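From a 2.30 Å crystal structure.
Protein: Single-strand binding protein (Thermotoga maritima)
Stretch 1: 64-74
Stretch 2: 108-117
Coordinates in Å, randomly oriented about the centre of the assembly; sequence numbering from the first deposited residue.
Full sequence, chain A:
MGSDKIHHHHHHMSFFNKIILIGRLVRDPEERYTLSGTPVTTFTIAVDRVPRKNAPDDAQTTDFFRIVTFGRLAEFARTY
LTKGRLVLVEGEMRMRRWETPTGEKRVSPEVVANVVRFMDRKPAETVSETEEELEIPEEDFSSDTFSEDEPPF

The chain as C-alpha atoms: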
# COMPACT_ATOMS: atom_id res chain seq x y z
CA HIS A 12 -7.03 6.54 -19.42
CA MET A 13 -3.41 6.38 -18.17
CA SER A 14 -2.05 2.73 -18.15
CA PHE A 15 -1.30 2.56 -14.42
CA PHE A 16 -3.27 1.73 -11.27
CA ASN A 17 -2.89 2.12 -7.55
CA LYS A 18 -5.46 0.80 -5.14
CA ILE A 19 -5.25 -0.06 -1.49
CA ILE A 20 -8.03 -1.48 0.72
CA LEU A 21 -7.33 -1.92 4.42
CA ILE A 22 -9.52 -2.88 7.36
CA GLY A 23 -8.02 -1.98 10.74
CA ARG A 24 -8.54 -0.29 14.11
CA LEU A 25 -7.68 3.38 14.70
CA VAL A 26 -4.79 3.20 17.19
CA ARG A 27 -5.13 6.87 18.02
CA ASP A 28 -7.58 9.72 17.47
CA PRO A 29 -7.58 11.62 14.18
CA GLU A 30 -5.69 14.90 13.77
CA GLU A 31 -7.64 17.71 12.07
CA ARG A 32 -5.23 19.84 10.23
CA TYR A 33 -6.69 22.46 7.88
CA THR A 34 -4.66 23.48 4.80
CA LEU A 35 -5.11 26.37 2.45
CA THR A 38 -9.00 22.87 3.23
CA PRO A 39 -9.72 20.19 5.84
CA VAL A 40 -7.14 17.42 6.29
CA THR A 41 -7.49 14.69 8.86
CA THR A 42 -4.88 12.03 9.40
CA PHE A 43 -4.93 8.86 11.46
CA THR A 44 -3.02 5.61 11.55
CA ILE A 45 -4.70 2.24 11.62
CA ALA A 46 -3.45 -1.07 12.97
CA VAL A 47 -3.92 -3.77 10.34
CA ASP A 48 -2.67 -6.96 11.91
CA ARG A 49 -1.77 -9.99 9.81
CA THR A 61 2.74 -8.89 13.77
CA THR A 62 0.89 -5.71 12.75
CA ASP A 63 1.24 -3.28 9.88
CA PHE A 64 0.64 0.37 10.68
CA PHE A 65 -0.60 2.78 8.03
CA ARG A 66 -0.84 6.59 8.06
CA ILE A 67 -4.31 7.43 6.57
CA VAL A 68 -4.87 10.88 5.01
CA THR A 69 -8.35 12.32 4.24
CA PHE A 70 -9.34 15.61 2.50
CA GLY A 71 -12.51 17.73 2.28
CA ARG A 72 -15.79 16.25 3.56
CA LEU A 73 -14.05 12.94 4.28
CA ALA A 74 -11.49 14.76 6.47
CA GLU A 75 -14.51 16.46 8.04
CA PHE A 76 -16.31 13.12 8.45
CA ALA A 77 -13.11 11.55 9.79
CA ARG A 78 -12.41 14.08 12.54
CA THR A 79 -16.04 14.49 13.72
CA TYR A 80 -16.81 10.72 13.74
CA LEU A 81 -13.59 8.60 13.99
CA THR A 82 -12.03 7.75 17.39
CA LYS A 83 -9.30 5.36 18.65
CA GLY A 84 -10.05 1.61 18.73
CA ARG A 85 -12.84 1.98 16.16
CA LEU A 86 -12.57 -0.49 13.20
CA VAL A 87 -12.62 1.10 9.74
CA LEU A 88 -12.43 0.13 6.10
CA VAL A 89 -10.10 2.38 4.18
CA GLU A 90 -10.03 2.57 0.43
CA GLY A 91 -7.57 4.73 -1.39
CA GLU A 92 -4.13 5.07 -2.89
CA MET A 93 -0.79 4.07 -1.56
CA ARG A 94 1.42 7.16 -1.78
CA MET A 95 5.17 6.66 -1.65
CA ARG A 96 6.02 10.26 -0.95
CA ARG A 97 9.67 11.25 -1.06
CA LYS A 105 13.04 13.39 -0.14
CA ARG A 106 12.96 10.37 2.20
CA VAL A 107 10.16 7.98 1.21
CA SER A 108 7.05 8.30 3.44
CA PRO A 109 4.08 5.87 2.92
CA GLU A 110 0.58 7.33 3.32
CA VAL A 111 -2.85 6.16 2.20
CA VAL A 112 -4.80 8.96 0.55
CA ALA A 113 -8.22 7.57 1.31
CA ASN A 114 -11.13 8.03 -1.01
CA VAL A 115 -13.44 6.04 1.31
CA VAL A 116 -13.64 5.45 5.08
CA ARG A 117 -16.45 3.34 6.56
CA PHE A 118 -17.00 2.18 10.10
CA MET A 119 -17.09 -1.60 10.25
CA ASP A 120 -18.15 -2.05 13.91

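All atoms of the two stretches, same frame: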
# COMPACT_ATOMS: atom_id res chain seq x y z
N PHE A 64 1.23 -0.93 10.39
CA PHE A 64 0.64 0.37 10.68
C PHE A 64 0.67 1.25 9.43
O PHE A 64 1.67 1.30 8.71
CB PHE A 64 1.38 1.04 11.84
CG PHE A 64 1.15 0.36 13.15
CD1 PHE A 64 0.07 0.73 13.95
CD2 PHE A 64 1.98 -0.65 13.59
CE1 PHE A 64 -0.17 0.10 15.16
CE2 PHE A 64 1.75 -1.28 14.81
CZ PHE A 64 0.68 -0.91 15.60
N PHE A 65 -0.44 1.94 9.20
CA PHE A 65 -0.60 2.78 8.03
C PHE A 65 -1.09 4.18 8.40
O PHE A 65 -2.12 4.33 9.04
CB PHE A 65 -1.64 2.14 7.08
CG PHE A 65 -1.23 0.78 6.56
CD1 PHE A 65 -1.58 -0.36 7.25
CD2 PHE A 65 -0.51 0.65 5.39
CE1 PHE A 65 -1.21 -1.58 6.80
CE2 PHE A 65 -0.16 -0.57 4.92
CZ PHE A 65 -0.49 -1.70 5.63
N ARG A 66 -0.35 5.20 7.99
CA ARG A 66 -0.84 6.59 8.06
C ARG A 66 -1.94 6.80 7.01
O ARG A 66 -1.66 6.70 5.82
CB ARG A 66 0.31 7.57 7.81
CG ARG A 66 -0.09 9.05 7.92
CD ARG A 66 1.12 9.96 8.09
N ILE A 67 -3.18 7.06 7.46
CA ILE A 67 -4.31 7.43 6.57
C ILE A 67 -4.49 8.97 6.49
O ILE A 67 -4.56 9.65 7.51
CB ILE A 67 -5.67 6.82 7.05
CG1 ILE A 67 -5.57 5.32 7.43
CG2 ILE A 67 -6.77 7.02 6.00
CD1 ILE A 67 -4.93 4.46 6.41
N VAL A 68 -4.58 9.49 5.27
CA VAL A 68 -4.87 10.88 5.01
C VAL A 68 -6.25 11.02 4.34
O VAL A 68 -6.55 10.29 3.41
CB VAL A 68 -3.83 11.53 4.07
CG1 VAL A 68 -3.88 13.06 4.17
CG2 VAL A 68 -2.45 11.06 4.42
N THR A 69 -7.06 11.97 4.82
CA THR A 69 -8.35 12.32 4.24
C THR A 69 -8.42 13.83 3.95
O THR A 69 -7.78 14.62 4.63
CB THR A 69 -9.48 11.95 5.19
OG1 THR A 69 -9.25 12.56 6.46
CG2 THR A 69 -9.55 10.45 5.40
N PHE A 70 -9.19 14.21 2.93
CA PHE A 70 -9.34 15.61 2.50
C PHE A 70 -10.81 15.96 2.33
O PHE A 70 -11.64 15.09 2.06
CB PHE A 70 -8.61 15.83 1.17
CG PHE A 70 -7.13 15.69 1.28
CD1 PHE A 70 -6.53 14.46 1.18
CD2 PHE A 70 -6.33 16.81 1.50
CE1 PHE A 70 -5.15 14.33 1.30
CE2 PHE A 70 -4.95 16.69 1.61
CZ PHE A 70 -4.36 15.43 1.51
N GLY A 71 -11.14 17.24 2.50
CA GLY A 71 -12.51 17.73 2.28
C GLY A 71 -13.51 17.11 3.24
O GLY A 71 -13.20 16.90 4.41
N ARG A 72 -14.70 16.79 2.73
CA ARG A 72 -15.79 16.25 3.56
C ARG A 72 -15.42 14.96 4.29
O ARG A 72 -15.94 14.68 5.37
CB ARG A 72 -17.04 16.00 2.71
N LEU A 73 -14.53 14.18 3.68
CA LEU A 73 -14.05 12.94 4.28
C LEU A 73 -13.14 13.21 5.48
O LEU A 73 -13.26 12.54 6.51
CB LEU A 73 -13.30 12.13 3.24
CG LEU A 73 -13.13 10.65 3.55
CD1 LEU A 73 -14.48 9.97 3.69
CD2 LEU A 73 -12.32 10.03 2.44
N ALA A 74 -12.24 14.19 5.33
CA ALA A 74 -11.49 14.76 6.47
C ALA A 74 -12.46 15.22 7.54
O ALA A 74 -12.30 14.88 8.70
CB ALA A 74 -10.61 15.92 6.03
N SER A 108 8.07 8.43 2.39
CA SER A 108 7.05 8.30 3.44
C SER A 108 5.71 7.76 2.92
O SER A 108 5.06 8.43 2.10
CB SER A 108 6.81 9.65 4.10
OG SER A 108 5.63 9.59 4.89
N PRO A 109 5.27 6.58 3.41
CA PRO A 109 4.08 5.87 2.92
C PRO A 109 2.80 6.35 3.58
O PRO A 109 2.63 6.15 4.77
CB PRO A 109 4.36 4.40 3.33
CG PRO A 109 5.62 4.44 4.18
CD PRO A 109 5.89 5.84 4.53
N GLU A 110 1.91 6.96 2.81
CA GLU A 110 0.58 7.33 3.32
C GLU A 110 -0.50 6.80 2.41
O GLU A 110 -0.30 6.76 1.19
CB GLU A 110 0.37 8.84 3.33
CG GLU A 110 1.43 9.67 3.95
CD GLU A 110 1.43 11.06 3.36
OE1 GLU A 110 0.44 11.37 2.63
OE2 GLU A 110 2.42 11.79 3.60
N VAL A 111 -1.66 6.47 2.98
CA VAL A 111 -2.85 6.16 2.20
C VAL A 111 -3.71 7.40 2.06
O VAL A 111 -4.26 7.91 3.05
CB VAL A 111 -3.67 5.03 2.87
CG1 VAL A 111 -4.82 4.64 2.03
CG2 VAL A 111 -2.81 3.80 3.16
N VAL A 112 -3.82 7.92 0.84
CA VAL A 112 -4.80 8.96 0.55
C VAL A 112 -6.11 8.21 0.32
O VAL A 112 -6.29 7.53 -0.71
CB VAL A 112 -4.39 9.83 -0.66
CG1 VAL A 112 -5.43 10.88 -0.93
CG2 VAL A 112 -2.99 10.48 -0.43
N ALA A 113 -6.99 8.30 1.31
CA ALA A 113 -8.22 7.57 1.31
C ALA A 113 -9.23 8.28 0.45
O ALA A 113 -9.37 9.52 0.49
CB ALA A 113 -8.74 7.38 2.71
N ASN A 114 -9.95 7.50 -0.35
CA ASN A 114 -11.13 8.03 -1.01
C ASN A 114 -12.38 7.59 -0.27
O ASN A 114 -13.40 8.17 -0.45
CB ASN A 114 -11.15 7.69 -2.51
CG ASN A 114 -11.09 6.21 -2.79
OD1 ASN A 114 -10.01 5.60 -2.88
ND2 ASN A 114 -12.27 5.60 -3.05
N VAL A 115 -12.29 6.57 0.58
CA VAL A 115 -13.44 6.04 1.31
C VAL A 115 -13.00 5.64 2.72
O VAL A 115 -11.95 5.05 2.89
CB VAL A 115 -14.03 4.80 0.58
CG1 VAL A 115 -14.98 3.99 1.47
CG2 VAL A 115 -14.74 5.22 -0.68
N VAL A 116 -13.79 6.00 3.73
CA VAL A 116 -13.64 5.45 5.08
C VAL A 116 -15.01 5.12 5.67
O VAL A 116 -15.83 6.02 5.91
CB VAL A 116 -12.93 6.41 6.06
CG1 VAL A 116 -12.77 5.74 7.43
CG2 VAL A 116 -11.58 6.85 5.52
N ARG A 117 -15.26 3.82 5.87
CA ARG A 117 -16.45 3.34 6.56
C ARG A 117 -16.12 2.70 7.90
O ARG A 117 -15.16 1.93 8.02
CB ARG A 117 -17.16 2.28 5.74
CG ARG A 117 -17.41 2.66 4.34
CD ARG A 117 -18.64 2.02 3.79
NE ARG A 117 -18.94 2.68 2.54
CZ ARG A 117 -18.37 2.42 1.38
NH1 ARG A 117 -17.50 1.44 1.29
NH2 ARG A 117 -18.68 3.11 0.30
O HOH W 1 -9.74 12.24 1.16

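Stretch 2 enters the contact as a strand running parallel to strand 64-70, their directions 40° apart, and together the stretches bury 558 Å². Pro109 contributes little beyond its carbonyl, whose O lies 4.1 Å from Arg66 CB. At Glu110 the side chain lies on the same sheet face as Val68: OE1 approaches Val68 CG2 at 3.4 Å, while the CG methylene sits 4.2 Å from Arg66 CD, beyond which the arginine is not modelled.

Val111 supplies two of the three backbone hydrogen bonds between the stretches. Its N donates to Arg66 O (2.8 Å, 169°) and its O accepts from Val68 N (2.7 Å, 175°), so it bonds to the residues before and after its partner Ile67, as parallel register requires. On the face that carries Ile67 and Val111, both of them buried, Val111 CB meets Ile67 CD1 at 3.8 Å. Val112, on the other face, places CG1 4.1 Å from Phe70 CE1.

Ala113 N closes the ladder on Val68 O (2.9 Å, 171°). Its small CB points toward stretch 1, 3.9 Å from Ile67 CG2. Its O accepts from a water, 2.8 Å from that water's O, which in turn accepts from Phe70 N at 2.7 Å, extending the link where direct bonding stops.

Beyond the corner at Asn114, whose O lies 3.6 Å from Leu73 CD2, Leu73 packs against backbone as well as side chain: its CD1 lies 4.0 Å from Val116 N, and methyl contacts join Val116 CG2 to Thr69 CG2 at 4.1 Å and to Leu73 CD2 at 4.5 Å.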